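Side-chain contacts in soluble lytic murein transglycosylase (Escherichia coli, PDB 1QSA), which cleaves the glycosidic bonds between N-acetylmuramic acid and N-acetylglucosamine in peptidoglycan, forming a 1,6-anhydro bond in the muramic acid product: residues A[583-586]-A[587-591]; A[137-140]-A[141-144]. All coordinates share one frame; numbering follows the deposited sequence.

In the fold
Both contacts are local, so neither closes a long loop: each joins residues one turn apart in or at the end of a single helix, and they follow one another along the chain without nesting or crossing. From the N terminus the chain first reaches interaction 2, residues 137-144, at the N-terminal end of helix 138-148, in the ring of helices that makes up the alpha-superhelix; there it is tied to helices 102-114 and 118-129. Hundreds of residues later, interaction 1, residues 583-591, lies on helix 582-601 of the lysozyme-like catalytic part and packs against helices 468-479 and 545-554. The two centres are about 42 Å apart, and the nearest atoms about 28 Å, so the contacts do not touch.

Interaction 1 of 2, residues A[583-586]-A[587-591]; sequences ETRG and YVKNV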
loop_
_atom_site.group_PDB
_atom_site.type_symbol
_atom_site.label_atom_id
_atom_site.label_comp_id
_atom_site.label_asym_id
_atom_site.label_seq_id
_atom_site.Cartn_x
_atom_site.Cartn_y
_atom_site.Cartn_z
ATOM N N GLU A 583 1.877 -6.639 8.159
ATOM C CA GLU A 583 2.759 -5.712 7.444
ATOM C C GLU A 583 4.220 -5.896 7.856
ATOM O O GLU A 583 5.109 -5.951 7.009
ATOM C CB GLU A 583 2.363 -4.247 7.686
ATOM C CG GLU A 583 3.350 -3.237 7.052
ATOM C CD GLU A 583 3.140 -1.788 7.513
ATOM O OE1 GLU A 583 2.014 -1.444 7.946
ATOM O OE2 GLU A 583 4.103 -0.983 7.435
ATOM N N THR A 584 4.463 -5.992 9.159
ATOM C CA THR A 584 5.828 -6.146 9.672
ATOM C C THR A 584 6.409 -7.515 9.319
ATOM O O THR A 584 7.604 -7.647 9.043
ATOM C CB THR A 584 5.856 -5.913 11.186
ATOM O OG1 THR A 584 5.205 -4.663 11.471
ATOM C CG2 THR A 584 7.300 -5.858 11.696
ATOM N N ARG A 585 5.577 -8.549 9.383
ATOM C CA ARG A 585 6.027 -9.895 9.027
ATOM C C ARG A 585 6.500 -9.900 7.564
ATOM O O ARG A 585 7.583 -10.404 7.243
ATOM C CB ARG A 585 4.877 -10.884 9.228
ATOM C CG ARG A 585 5.267 -12.327 9.047
ATOM C CD ARG A 585 4.124 -13.250 9.465
ATOM N NE ARG A 585 2.903 -13.093 8.679
ATOM C CZ ARG A 585 1.739 -12.639 9.150
ATOM N NH1 ARG A 585 1.614 -12.273 10.416
ATOM N NH2 ARG A 585 0.687 -12.554 8.348
ATOM N N GLY A 586 5.699 -9.306 6.680
ATOM C CA GLY A 586 6.070 -9.244 5.275
ATOM C C GLY A 586 7.300 -8.372 5.041
ATOM O O GLY A 586 8.141 -8.676 4.183
ATOM N N TYR A 587 7.405 -7.288 5.801
ATOM C CA TYR A 587 8.543 -6.366 5.714
ATOM C C TYR A 587 9.849 -7.109 6.043
ATOM O O TYR A 587 10.842 -7.006 5.311
ATOM C CB TYR A 587 8.315 -5.226 6.714
ATOM C CG TYR A 587 9.367 -4.138 6.732
ATOM C CD1 TYR A 587 10.490 -4.237 7.553
ATOM C CD2 TYR A 587 9.216 -2.991 5.961
ATOM C CE1 TYR A 587 11.443 -3.218 7.609
ATOM C CE2 TYR A 587 10.161 -1.956 6.008
ATOM C CZ TYR A 587 11.268 -2.078 6.836
ATOM O OH TYR A 587 12.186 -1.065 6.931
ATOM N N VAL A 588 9.847 -7.857 7.146
ATOM C CA VAL A 588 11.035 -8.588 7.585
ATOM C C VAL A 588 11.450 -9.627 6.541
ATOM O O VAL A 588 12.626 -9.722 6.198
ATOM C CB VAL A 588 10.814 -9.225 8.973
ATOM C CG1 VAL A 588 11.999 -10.086 9.362
ATOM C CG2 VAL A 588 10.629 -8.109 10.003
ATOM N N LYS A 589 10.474 -10.365 6.020
ATOM C CA LYS A 589 10.746 -11.369 4.990
ATOM C C LYS A 589 11.376 -10.713 3.764
ATOM O O LYS A 589 12.385 -11.188 3.244
ATOM C CB LYS A 589 9.455 -12.086 4.600
ATOM C CG LYS A 589 8.924 -13.005 5.695
ATOM C CD LYS A 589 7.639 -13.666 5.261
ATOM C CE LYS A 589 7.126 -14.626 6.329
ATOM N NZ LYS A 589 5.787 -15.192 5.914
ATOM N N ASN A 590 10.786 -9.613 3.312
ATOM C CA ASN A 590 11.327 -8.905 2.155
ATOM C C ASN A 590 12.751 -8.404 2.404
ATOM O O ASN A 590 13.643 -8.622 1.601
ATOM C CB ASN A 590 10.453 -7.694 1.800
ATOM C CG ASN A 590 9.177 -8.076 1.082
ATOM O OD1 ASN A 590 8.994 -9.229 0.662
ATOM N ND2 ASN A 590 8.295 -7.100 0.906
ATOM N N VAL A 591 12.958 -7.726 3.525
ATOM C CA VAL A 591 14.275 -7.157 3.797
ATOM C C VAL A 591 15.382 -8.216 3.863
ATOM O O VAL A 591 16.472 -8.010 3.320
ATOM C CB VAL A 591 14.241 -6.252 5.053
ATOM C CG1 VAL A 591 15.658 -5.821 5.445
ATOM C CG2 VAL A 591 13.356 -5.017 4.780
HETATM O O HOH W 1 3.689 -13.521 5.781
#
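Lys-589 runs alongside Arg-585, one turn further on in helix 582-601. Its CB passes the Arg-585 and Gly-586 carbonyl oxygens; CG, anti to its own carbonyl carbon (chi1 -70°), is thereby set beside the backbone N, against the preceding turn, 3.3 Å from Arg-585 O. Beyond CG the chain is extended: CD still skirts that oxygen, and CE lies 4.0 Å from Arg-585 CG. At the tip, Lys-589 NZ gives a 2.7 Å hydrogen bond to a water; the water, lying in the guanidinium plane at its edge, also accepts from Arg-585 NE (3.0 Å). It thus spans two like charges, Arg-585 NE and Lys-589 NZ being 4.5 Å apart; Glu-577, in a salt bridge with Lys-589 NZ and only a long, weak ion pair with Arg-585 NE, probably offsets part of that charge. Arg-585 NH1 is hydrogen-bonded to Ile-579 O. This is an i to i+4 pair on a helix of the lysozyme-like domain. On another side of the same helix, Tyr-587 places CB 3.3 Å from Glu-583 O, and its hydroxyl is hydrogen-bonded to Glu-478, the predicted catalytic residue. Val-588 CG2 approaches Thr-584 O to 3.2 Å.

Interaction 2 of 2, residues A[137-140]-A[141-144]; sequences NACD and KLFS
Cys-139 and Phe-143, one turn apart near the N-terminal end of helix 138-148, form the tightly packed side of this contact. Cys-139 CB sits over the face of the Phe-143 ring, 4.0 Å from its centroid, in a CH-pi contact, while SG meets the ring obliquely and comes 3.9 Å from Phe-143 CZ. The ring reaches this place because its CG is anti to the carbonyl carbon (chi1 -65°), which turns the side chain back toward the preceding turn. Cys-139 O lies over one face of the ring as well, displaced toward the rim, and accepts a nearly straight bond from Phe-143 N (2.8 Å, 167° at the hydrogen). More loosely, Leu-142 CD2 lies 4.4 Å from Cys-139 SG; Leu-128 of helix 118-129 packs on all three residues.

Lys-141 is a well-held polar arm. Its CG stands between backbone N and carbonyl carbon (chi1 59°), and a bend at the last torsion brings Lys-141 NZ back to a lone pair of Ala-138 O at 2.9 Å, in the carbonyl plane; NZ also bonds Asn-107 OD1, and the side chain makes a cation-pi contact with Tyr-110.

The loose side is the turn where a water donates to Asn-137 O and accepts from Lys-141 N, bridging a gap of 4.5 Å between Asn-137 O and Lys-141 N. Asn-137 and Asp-140, both exposed, share a weak ND2 to OD2 bond. Overall this is a Cys sulfur-aromatic contact near the start of a helix, whose cysteine is also in the disulfide to Cys-106 and so fastens helix 138-148 to helix 102-114 of the alpha-superhelix.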
loop_
_atom_site.group_PDB
_atom_site.type_symbol
_atom_site.label_atom_id
_atom_site.label_comp_id
_atom_site.label_asym_id
_atom_site.label_seq_id
_atom_site.Cartn_x
_atom_site.Cartn_y
_atom_site.Cartn_z
ATOM N N ASN A 137 -17.495 16.259 -2.437
ATOM C CA ASN A 137 -18.565 17.194 -2.087
ATOM C C ASN A 137 -19.377 17.510 -3.347
ATOM O O ASN A 137 -20.579 17.757 -3.264
ATOM C CB ASN A 137 -17.971 18.470 -1.469
ATOM C CG ASN A 137 -19.030 19.501 -1.104
ATOM O OD1 ASN A 137 -18.990 20.620 -1.589
ATOM N ND2 ASN A 137 -19.976 19.129 -0.245
ATOM N N ALA A 138 -18.726 17.439 -4.512
ATOM C CA ALA A 138 -19.384 17.696 -5.804
ATOM C C ALA A 138 -20.576 16.760 -6.072
ATOM O O ALA A 138 -21.487 17.100 -6.825
ATOM C CB ALA A 138 -18.368 17.579 -6.948
ATOM N N CYS A 139 -20.540 15.558 -5.499
ATOM C CA CYS A 139 -21.623 14.599 -5.695
ATOM C C CYS A 139 -22.866 14.908 -4.881
ATOM O O CYS A 139 -23.948 14.396 -5.191
ATOM C CB CYS A 139 -21.150 13.162 -5.391
ATOM S SG CYS A 139 -20.788 12.160 -6.883
ATOM N N ASP A 140 -22.734 15.743 -3.852
ATOM C CA ASP A 140 -23.893 16.051 -3.013
ATOM C C ASP A 140 -25.077 16.616 -3.798
ATOM O O ASP A 140 -26.214 16.136 -3.648
ATOM C CB ASP A 140 -23.494 16.975 -1.857
ATOM C CG ASP A 140 -22.560 16.286 -0.855
ATOM O OD1 ASP A 140 -22.489 15.032 -0.837
ATOM O OD2 ASP A 140 -21.906 17.001 -0.073
ATOM N N LYS A 141 -24.816 17.579 -4.675
ATOM C CA LYS A 141 -25.894 18.172 -5.477
ATOM C C LYS A 141 -26.542 17.128 -6.412
ATOM O O LYS A 141 -27.752 17.164 -6.667
ATOM C CB LYS A 141 -25.373 19.384 -6.265
ATOM C CG LYS A 141 -24.208 19.089 -7.223
ATOM C CD LYS A 141 -23.715 20.400 -7.871
ATOM C CE LYS A 141 -22.570 20.155 -8.847
ATOM N NZ LYS A 141 -21.354 19.655 -8.140
ATOM N N LEU A 142 -25.732 16.188 -6.891
ATOM C CA LEU A 142 -26.203 15.125 -7.776
ATOM C C LEU A 142 -27.090 14.138 -7.014
ATOM O O LEU A 142 -28.156 13.770 -7.495
ATOM C CB LEU A 142 -25.022 14.372 -8.413
ATOM C CG LEU A 142 -25.396 13.145 -9.264
ATOM C CD1 LEU A 142 -26.246 13.524 -10.501
ATOM C CD2 LEU A 142 -24.117 12.416 -9.684
ATOM N N PHE A 143 -26.635 13.708 -5.834
ATOM C CA PHE A 143 -27.405 12.776 -5.022
ATOM C C PHE A 143 -28.716 13.434 -4.587
ATOM O O PHE A 143 -29.735 12.764 -4.458
ATOM C CB PHE A 143 -26.599 12.332 -3.785
ATOM C CG PHE A 143 -25.365 11.531 -4.108
ATOM C CD1 PHE A 143 -25.290 10.766 -5.272
ATOM C CD2 PHE A 143 -24.278 11.522 -3.222
ATOM C CE1 PHE A 143 -24.155 9.995 -5.561
ATOM C CE2 PHE A 143 -23.139 10.757 -3.493
ATOM C CZ PHE A 143 -23.072 9.992 -4.659
ATOM N N SER A 144 -28.668 14.743 -4.344
ATOM C CA SER A 144 -29.844 15.509 -3.926
ATOM C C SER A 144 -30.914 15.541 -5.018
ATOM O O SER A 144 -32.076 15.218 -4.753
ATOM C CB SER A 144 -29.442 16.934 -3.545
ATOM O OG SER A 144 -30.560 17.642 -3.047
HETATM O O HOH W 2 -22.480 19.331 -4.439
#